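Local atomic coordinates of probable mannosyltransferase KTR4 (PDB entry 5A07), a protein that is a putative yeast glycosyltransferase with a GT-A type fold, modelled with guanosine-5'-diphosphate and a manganese ion bound. Residues A43-S48 / L287-A292; D51-P56 / S275-V280; Q125-Y130 / S156-D161. All coordinates share one frame; numbering follows the deposited sequence.

Interaction 1. Residues A43-S48 / L287-A292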
loop_
_atom_site.group_PDB
_atom_site.type_symbol
_atom_site.label_atom_id
_atom_site.label_comp_id
_atom_site.label_asym_id
_atom_site.label_seq_id
_atom_site.Cartn_x
_atom_site.Cartn_y
_atom_site.Cartn_z
ATOM N N ALA B 43 18.306 23.336 12.076
ATOM C CA ALA B 43 19.424 22.380 11.994
ATOM C C ALA B 43 19.425 21.347 13.158
ATOM O O ALA B 43 19.931 20.252 13.016
ATOM C CB ALA B 43 20.762 23.123 11.933
ATOM N N GLU B 44 18.863 21.709 14.300
ATOM C CA GLU B 44 18.729 20.770 15.407
ATOM C C GLU B 44 17.687 19.677 15.096
ATOM O O GLU B 44 17.851 18.510 15.401
ATOM C CB GLU B 44 18.229 21.497 16.667
ATOM C CG GLU B 44 19.112 22.617 17.241
ATOM C CD GLU B 44 18.982 22.749 18.770
ATOM O OE1 GLU B 44 18.451 21.818 19.417
ATOM O OE2 GLU B 44 19.412 23.777 19.356
ATOM N N VAL B 45 16.595 20.125 14.529
ATOM C CA VAL B 45 15.479 19.244 14.153
ATOM C C VAL B 45 15.950 18.244 13.117
ATOM O O VAL B 45 15.836 17.035 13.325
ATOM C CB VAL B 45 14.310 20.076 13.648
ATOM C CG1 VAL B 45 13.252 19.190 13.044
ATOM C CG2 VAL B 45 13.730 20.883 14.820
ATOM N N LEU B 46 16.606 18.748 12.077
ATOM C CA LEU B 46 17.139 17.907 11.047
ATOM C C LEU B 46 18.184 16.972 11.523
ATOM O O LEU B 46 18.148 15.804 11.159
ATOM C CB LEU B 46 17.709 18.746 9.914
ATOM C CG LEU B 46 18.444 17.950 8.817
ATOM C CD1 LEU B 46 17.418 17.164 8.000
ATOM C CD2 LEU B 46 19.316 18.798 7.885
ATOM N N ASP B 47 19.136 17.437 12.325
ATOM C CA ASP B 47 20.122 16.510 12.893
ATOM C C ASP B 47 19.422 15.423 13.677
ATOM O O ASP B 47 19.804 14.292 13.647
ATOM C CB ASP B 47 21.154 17.228 13.818
ATOM C CG ASP B 47 22.206 16.246 14.430
ATOM O OD1 ASP B 47 23.103 15.789 13.678
ATOM O OD2 ASP B 47 22.146 15.917 15.660
ATOM N N SER B 48 18.435 15.785 14.459
ATOM C CA SER B 48 17.755 14.762 15.232
ATOM C C SER B 48 17.074 13.683 14.286
ATOM O O SER B 48 17.147 12.489 14.540
ATOM C CB SER B 48 16.714 15.450 16.099
ATOM O OG SER B 48 15.661 14.559 16.388
ATOM N N LEU B 287 12.221 15.891 3.745
ATOM C CA LEU B 287 11.824 15.240 4.995
ATOM C C LEU B 287 10.664 15.952 5.713
ATOM O O LEU B 287 10.666 17.152 5.819
ATOM C CB LEU B 287 13.019 15.076 5.953
ATOM C CG LEU B 287 14.096 14.110 5.495
ATOM C CD1 LEU B 287 15.318 14.257 6.386
ATOM C CD2 LEU B 287 13.596 12.679 5.585
ATOM N N ASN B 288 9.635 15.216 6.168
ATOM C CA ASN B 288 8.596 15.755 7.051
ATOM C C ASN B 288 8.963 15.501 8.472
ATOM O O ASN B 288 9.400 14.387 8.812
ATOM C CB ASN B 288 7.218 15.131 6.769
ATOM C CG ASN B 288 6.114 15.823 7.504
ATOM O OD1 ASN B 288 5.895 15.616 8.677
ATOM N ND2 ASN B 288 5.440 16.676 6.824
ATOM N N VAL B 289 8.820 16.508 9.339
ATOM C CA VAL B 289 9.326 16.365 10.714
ATOM C C VAL B 289 8.470 15.389 11.509
ATOM O O VAL B 289 8.915 14.880 12.510
ATOM C CB VAL B 289 9.453 17.724 11.490
ATOM C CG1 VAL B 289 10.410 18.644 10.724
ATOM C CG2 VAL B 289 8.112 18.415 11.639
ATOM N N ASN B 290 7.259 15.127 11.059
ATOM C CA ASN B 290 6.417 14.112 11.636
ATOM C C ASN B 290 6.332 12.799 10.815
ATOM O O ASN B 290 5.296 12.111 10.869
ATOM C CB ASN B 290 4.989 14.638 11.912
ATOM C CG ASN B 290 4.268 13.840 13.034
ATOM O OD1 ASN B 290 2.989 13.579 13.074
ATOM N ND2 ASN B 290 5.081 13.406 13.963
ATOM N N GLY B 291 7.396 12.466 10.112
ATOM C CA GLY B 291 7.485 11.231 9.349
ATOM C C GLY B 291 7.482 9.986 10.221
ATOM O O GLY B 291 7.792 10.007 11.444
ATOM N N ALA B 292 7.164 8.861 9.586
ATOM C CA ALA B 292 7.045 7.611 10.317
ATOM C C ALA B 292 8.390 6.957 10.531
ATOM O O ALA B 292 8.634 5.858 10.093
ATOM C CB ALA B 292 6.089 6.683 9.597
#

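Interaction 2. Residues D51-P56 / S275-V280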
loop_
_atom_site.group_PDB
_atom_site.type_symbol
_atom_site.label_atom_id
_atom_site.label_comp_id
_atom_site.label_asym_id
_atom_site.label_seq_id
_atom_site.Cartn_x
_atom_site.Cartn_y
_atom_site.Cartn_z
ATOM N N ASP B 51 19.841 11.502 12.874
ATOM C CA ASP B 51 20.356 10.564 13.851
ATOM C C ASP B 51 19.411 9.368 13.913
ATOM O O ASP B 51 19.861 8.230 13.907
ATOM C CB ASP B 51 20.415 11.195 15.274
ATOM C CG ASP B 51 21.550 12.236 15.429
ATOM O OD1 ASP B 51 22.524 12.191 14.663
ATOM O OD2 ASP B 51 21.454 13.081 16.338
ATOM N N ARG B 52 18.118 9.624 13.997
ATOM C CA ARG B 52 17.173 8.483 14.084
ATOM C C ARG B 52 17.252 7.616 12.837
ATOM O O ARG B 52 17.186 6.409 12.941
ATOM C CB ARG B 52 15.747 8.979 14.245
ATOM C CG ARG B 52 15.476 9.263 15.693
ATOM C CD ARG B 52 14.837 10.600 15.877
ATOM N NE ARG B 52 13.431 10.613 15.542
ATOM C CZ ARG B 52 12.748 11.727 15.254
ATOM N NH1 ARG B 52 13.321 12.954 15.230
ATOM N NH2 ARG B 52 11.475 11.613 14.986
ATOM N N LEU B 53 17.471 8.223 11.679
ATOM C CA LEU B 53 17.491 7.433 10.414
ATOM C C LEU B 53 18.745 6.590 10.266
ATOM O O LEU B 53 18.789 5.711 9.409
ATOM C CB LEU B 53 17.356 8.322 9.226
ATOM C CG LEU B 53 15.968 8.912 9.055
ATOM C CD1 LEU B 53 15.978 9.821 7.848
ATOM C CD2 LEU B 53 14.922 7.849 8.926
ATOM N N HIS B 54 19.720 6.820 11.161
ATOM C CA HIS B 54 21.015 6.166 11.139
ATOM C C HIS B 54 21.345 5.286 12.323
ATOM O O HIS B 54 22.454 4.801 12.418
ATOM C CB HIS B 54 22.131 7.215 10.892
ATOM C CG HIS B 54 22.038 7.820 9.529
ATOM N ND1 HIS B 54 22.379 7.119 8.397
ATOM C CD2 HIS B 54 21.541 8.994 9.096
ATOM C CE1 HIS B 54 22.156 7.858 7.325
ATOM N NE2 HIS B 54 21.644 9.005 7.724
ATOM N N GLU B 55 20.364 5.016 13.169
ATOM C CA GLU B 55 20.546 4.073 14.202
ATOM C C GLU B 55 19.307 3.151 14.353
ATOM O O GLU B 55 18.204 3.605 14.109
ATOM C CB GLU B 55 20.828 4.826 15.518
ATOM C CG GLU B 55 19.604 5.533 16.111
ATOM C CD GLU B 55 19.922 6.654 17.135
ATOM O OE1 GLU B 55 21.095 6.759 17.523
ATOM O OE2 GLU B 55 19.001 7.458 17.513
ATOM N N PRO B 56 19.495 1.941 14.908
ATOM C CA PRO B 56 18.373 1.033 15.118
ATOM C C PRO B 56 17.461 1.584 16.167
ATOM O O PRO B 56 17.888 2.350 17.061
ATOM C CB PRO B 56 18.996 -0.241 15.572
ATOM C CG PRO B 56 20.428 0.074 15.927
ATOM C CD PRO B 56 20.798 1.273 15.134
ATOM N N SER B 275 20.246 3.507 -0.924
ATOM C CA SER B 275 20.037 4.525 -1.955
ATOM C C SER B 275 19.088 5.615 -1.518
ATOM O O SER B 275 19.248 6.791 -1.851
ATOM C CB SER B 275 19.508 3.918 -3.269
ATOM O OG SER B 275 20.350 2.893 -3.704
ATOM N N THR B 276 18.042 5.224 -0.786
ATOM C CA THR B 276 17.068 6.197 -0.365
ATOM C C THR B 276 17.698 7.137 0.670
ATOM O O THR B 276 17.428 8.338 0.660
ATOM C CB THR B 276 15.856 5.474 0.254
ATOM O OG1 THR B 276 15.159 4.677 -0.724
ATOM C CG2 THR B 276 14.897 6.481 0.860
ATOM N N MET B 277 18.599 6.613 1.520
ATOM C CA MET B 277 19.336 7.516 2.454
ATOM C C MET B 277 20.263 8.507 1.711
ATOM O O MET B 277 20.320 9.692 2.091
ATOM C CB MET B 277 20.127 6.697 3.467
ATOM C CG MET B 277 19.222 6.020 4.484
ATOM S SD MET B 277 18.220 7.138 5.438
ATOM C CE MET B 277 16.659 7.194 4.530
ATOM N N ASP B 278 20.910 8.050 0.636
ATOM C CA ASP B 278 21.712 8.962 -0.209
ATOM C C ASP B 278 20.799 10.023 -0.758
ATOM O O ASP B 278 21.116 11.193 -0.695
ATOM C CB ASP B 278 22.396 8.236 -1.382
ATOM C CG ASP B 278 23.539 7.325 -0.945
ATOM O OD1 ASP B 278 24.076 7.532 0.149
ATOM O OD2 ASP B 278 23.855 6.363 -1.667
ATOM N N PHE B 279 19.606 9.657 -1.252
ATOM C CA PHE B 279 18.727 10.697 -1.769
ATOM C C PHE B 279 18.322 11.701 -0.700
ATOM O O PHE B 279 18.272 12.907 -0.945
ATOM C CB PHE B 279 17.450 10.042 -2.384
ATOM C CG PHE B 279 16.401 11.011 -2.791
ATOM C CD1 PHE B 279 16.446 11.611 -4.040
ATOM C CD2 PHE B 279 15.326 11.247 -1.998
ATOM C CE1 PHE B 279 15.458 12.527 -4.422
ATOM C CE2 PHE B 279 14.335 12.144 -2.365
ATOM C CZ PHE B 279 14.385 12.748 -3.600
ATOM N N VAL B 280 18.001 11.196 0.483
ATOM C CA VAL B 280 17.576 12.076 1.588
ATOM C C VAL B 280 18.713 13.024 2.047
ATOM O O VAL B 280 18.444 14.168 2.333
ATOM C CB VAL B 280 17.062 11.227 2.783
ATOM C CG1 VAL B 280 17.034 12.010 4.054
ATOM C CG2 VAL B 280 15.670 10.673 2.476
#

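Interaction 3. Residues Q125-Y130 / S156-D161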
loop_
_atom_site.group_PDB
_atom_site.type_symbol
_atom_site.label_atom_id
_atom_site.label_comp_id
_atom_site.label_asym_id
_atom_site.label_seq_id
_atom_site.Cartn_x
_atom_site.Cartn_y
_atom_site.Cartn_z
ATOM N N GLN B 125 -17.542 -8.069 -5.067
ATOM C CA GLN B 125 -17.402 -7.823 -3.652
ATOM C C GLN B 125 -17.258 -6.363 -3.259
ATOM O O GLN B 125 -17.852 -5.912 -2.228
ATOM C CB GLN B 125 -16.230 -8.649 -3.148
ATOM C CG GLN B 125 -16.693 -10.102 -3.205
ATOM C CD GLN B 125 -15.663 -10.936 -2.660
ATOM O OE1 GLN B 125 -14.860 -11.445 -3.432
ATOM N NE2 GLN B 125 -15.497 -10.884 -1.386
ATOM N N LEU B 126 -16.515 -5.595 -4.046
ATOM C CA LEU B 126 -16.359 -4.154 -3.740
ATOM C C LEU B 126 -17.705 -3.467 -3.964
ATOM O O LEU B 126 -18.079 -2.544 -3.209
ATOM C CB LEU B 126 -15.297 -3.504 -4.638
ATOM C CG LEU B 126 -15.129 -2.003 -4.497
ATOM C CD1 LEU B 126 -14.674 -1.715 -3.119
ATOM C CD2 LEU B 126 -14.113 -1.544 -5.556
ATOM N N GLU B 127 -18.441 -3.873 -4.989
ATOM C CA GLU B 127 -19.771 -3.259 -5.227
ATOM C C GLU B 127 -20.728 -3.581 -4.032
ATOM O O GLU B 127 -21.418 -2.700 -3.494
ATOM C CB GLU B 127 -20.378 -3.805 -6.513
ATOM C CG GLU B 127 -19.820 -3.181 -7.791
ATOM C CD GLU B 127 -20.320 -1.762 -8.045
ATOM O OE1 GLU B 127 -21.542 -1.543 -7.867
ATOM O OE2 GLU B 127 -19.530 -0.873 -8.462
ATOM N N GLU B 128 -20.750 -4.841 -3.666
ATOM C CA GLU B 128 -21.679 -5.315 -2.633
ATOM C C GLU B 128 -21.369 -4.653 -1.280
ATOM O O GLU B 128 -22.272 -4.278 -0.557
ATOM C CB GLU B 128 -21.584 -6.822 -2.508
ATOM C CG GLU B 128 -22.440 -7.497 -1.399
ATOM C CD GLU B 128 -23.930 -7.096 -1.457
ATOM O OE1 GLU B 128 -24.437 -6.696 -2.533
ATOM O OE2 GLU B 128 -24.610 -7.073 -0.416
ATOM N N GLU B 129 -20.098 -4.487 -0.929
ATOM C CA GLU B 129 -19.770 -3.975 0.382
ATOM C C GLU B 129 -19.671 -2.455 0.409
ATOM O O GLU B 129 -19.664 -1.869 1.478
ATOM C CB GLU B 129 -18.430 -4.556 0.870
ATOM C CG GLU B 129 -18.401 -6.089 0.972
ATOM C CD GLU B 129 -19.569 -6.734 1.801
ATOM O OE1 GLU B 129 -20.113 -6.089 2.711
ATOM O OE2 GLU B 129 -19.997 -7.895 1.464
ATOM N N TYR B 130 -19.525 -1.831 -0.754
ATOM C CA TYR B 130 -19.291 -0.383 -0.840
ATOM C C TYR B 130 -19.909 0.352 -2.027
ATOM O O TYR B 130 -20.838 1.199 -1.876
ATOM C CB TYR B 130 -17.787 -0.073 -0.773
ATOM C CG TYR B 130 -17.504 1.427 -0.925
ATOM C CD1 TYR B 130 -17.883 2.322 0.054
ATOM C CD2 TYR B 130 -16.926 1.946 -2.059
ATOM C CE1 TYR B 130 -17.661 3.663 -0.057
ATOM C CE2 TYR B 130 -16.680 3.343 -2.214
ATOM C CZ TYR B 130 -17.064 4.182 -1.193
ATOM O OH TYR B 130 -16.823 5.523 -1.250
ATOM N N SER B 156 -21.027 -6.531 -18.235
ATOM C CA SER B 156 -22.180 -7.409 -17.961
ATOM C C SER B 156 -22.417 -7.571 -16.449
ATOM O O SER B 156 -23.531 -7.946 -16.040
ATOM C CB SER B 156 -21.951 -8.777 -18.648
ATOM O OG SER B 156 -20.999 -9.534 -17.944
ATOM N N ILE B 157 -21.373 -7.329 -15.604
ATOM C CA ILE B 157 -21.533 -7.610 -14.180
ATOM C C ILE B 157 -21.720 -6.366 -13.329
ATOM O O ILE B 157 -21.818 -6.464 -12.122
ATOM C CB ILE B 157 -20.429 -8.581 -13.673
ATOM C CG1 ILE B 157 -19.020 -8.062 -13.986
ATOM C CG2 ILE B 157 -20.608 -9.913 -14.343
ATOM C CD1 ILE B 157 -18.518 -7.124 -12.940
ATOM N N LEU B 158 -21.800 -5.193 -13.961
ATOM C CA LEU B 158 -21.985 -3.930 -13.286
ATOM C C LEU B 158 -23.298 -3.323 -13.646
ATOM O O LEU B 158 -23.793 -3.584 -14.716
ATOM C CB LEU B 158 -20.868 -2.960 -13.700
ATOM C CG LEU B 158 -19.501 -3.170 -13.001
ATOM C CD1 LEU B 158 -18.416 -2.323 -13.679
ATOM C CD2 LEU B 158 -19.579 -2.849 -11.520
ATOM N N PRO B 159 -23.842 -2.445 -12.804
ATOM C CA PRO B 159 -25.046 -1.755 -13.242
ATOM C C PRO B 159 -24.828 -0.963 -14.502
ATOM O O PRO B 159 -23.697 -0.524 -14.841
ATOM C CB PRO B 159 -25.357 -0.812 -12.109
ATOM C CG PRO B 159 -24.717 -1.443 -10.934
ATOM C CD PRO B 159 -23.472 -2.110 -11.431
ATOM N N LYS B 160 -25.922 -0.769 -15.234
ATOM C CA LYS B 160 -25.835 -0.084 -16.529
ATOM C C LYS B 160 -25.307 1.357 -16.390
ATOM O O LYS B 160 -24.639 1.878 -17.263
ATOM C CB LYS B 160 -27.241 -0.170 -17.173
ATOM C CG LYS B 160 -27.752 0.986 -17.985
ATOM C CD LYS B 160 -29.286 0.902 -18.109
ATOM C CE LYS B 160 -29.799 2.113 -18.849
ATOM N NZ LYS B 160 -29.330 1.985 -20.248
ATOM N N ASP B 161 -25.598 2.017 -15.295
ATOM C CA ASP B 161 -25.107 3.416 -15.145
ATOM C C ASP B 161 -23.637 3.545 -14.626
ATOM O O ASP B 161 -23.141 4.634 -14.462
ATOM C CB ASP B 161 -26.040 4.213 -14.187
ATOM C CG ASP B 161 -26.255 3.513 -12.816
ATOM O OD1 ASP B 161 -26.089 2.268 -12.729
ATOM O OD2 ASP B 161 -26.619 4.194 -11.829
#

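Interaction 1. Residues A43-S48 / L287-A292
V289, which meets V45 across the contact, is spanned by a short polar bond: the backbone N of N290 donates to OD1 of N288 at 2.8 Å. The N-H...O angle is 146°, and the donor is tilted 23° from the plane of the N288 side-chain carbonyl. This closes an Asx turn, and the longer backbone bond of G291 N to N288 O, 3.1 Å, fits the type I beta turn from N288 to G291. In this GT-A type protein the turn lies between helices 272-282 and 293-297, and A292 already serves as N-cap of the latter. Across from it stands the first part of helix 43-53, and the contact itself is purely apolar. V45 CG1 touches V289 CG1 at 3.7 Å; the V45 methyl is anti to its own backbone N (chi1 170°), which directs it at the turn. One helical position further on, L46 CD1 reaches L287 CD1 at 3.9 Å, the two leucine side chains meeting at about a right angle. The pairs bury 110 Å² in all. The buried L287 also packs on I49, M50 and L364, whereas V289 lies on the surface beside H41 and I49.

Interaction 2. Residues D51-P56 / S275-V280
Apolar packing centres on the sulfur of M277, which sits 4.1 Å from CB of L53. Both residues point their CB atoms at the opposing segment, and their CA atoms form the closest pair of the contact, at 8.2 Å. The thioether is folded, with bends at chi2 (-59°) and chi3 (94°). This carries the terminal methyl along the leucine branch, leaving M277 CE 4.3 Å from L53 CD1. At the margin V280 CG1 comes within 4.5 Å of the same L53 CD1.

The second kind of interaction is sulfur-aromatic. M277 SD lies 4.9 Å from the centroid of the H54 imidazole, on a line 35° off the ring normal, so the approach is oblique. One sulfur is thereby shared by a buried leucine and a surface histidine.

Polar bonds run alongside the contact and not across it: H54 N donates to D51 O at 3.1 Å, and L53 O accepts from the side chain of K297. L53 is further enclosed by W273, F293 and L364. Together these contacts describe helix-to-helix packing, in which the last turn of helix 43-53 rests on the middle of helix 272-282, with helix 354-365 contributing to the same apolar core on the flank of the GT-A type fold.

Interaction 3. Residues Q125-Y130 / S156-D161
Two successive beta-alpha units of the Rossmann-like part of the GT-A fold meet where E127 of helix 116-131 lies against L158 and P159, in the loop that leads to strand 164-168. L158 brings one methyl over a face of the E127 carboxylate: CD2 is 3.6 Å from OE2 and 3.7 Å from the carboxylate carbon CD, and it also comes within 3.8 Å of CG. Such near-equal distances fit a methyl resting on the flat group, with the two side chains at about a right angle. P159 CD approaches E127 OE1 from the same side of the plane, at 4.1 Å. A bend at chi2 (-74°) folds the glutamate chain, while its CB points at the loop.

These are van der Waals contacts; the charge of E127 is met elsewhere. OE1 forms a salt bridge with R162, and OE2 accepts hydrogen bonds from both Y138 OH and N131 ND2. With polar partners at both oxygens, the carboxylate is fixed in rotation and can be buried beneath the leucine; the nearby arginine would probably favour its ionised form. Helix 116-131 is the connection of a beta-alpha-beta crossover between the parallel strands 105-110 and 138-142, and the latter pairs in turn with 164-168. L158 also packs on I123 and I157 on I120, I123 and Q124, extending the seam along this helix.

How the interactions relate
From the N terminus, helix 43-53 opens the two longer of the three loops. Interaction 1, from its first turns, joins it to 287-292, 239 positions apart, and interaction 2, from its end, joins it to 275-280, 219 positions apart, so the second closure falls within the first. Interaction 3 joins segments 26 positions apart in the chain, and its loop lies inside both; none of the three cross. The first two are neighbours, with centres 11 Å apart, and join directly where L287 CD1 meets V280 CG1 at 3.7 Å. They tie the N-terminal helix to helix 272-282 and the turn beyond it. Interaction 3 is about 45 Å away between centres, across the chain's centre, and binds adjoining beta-alpha units.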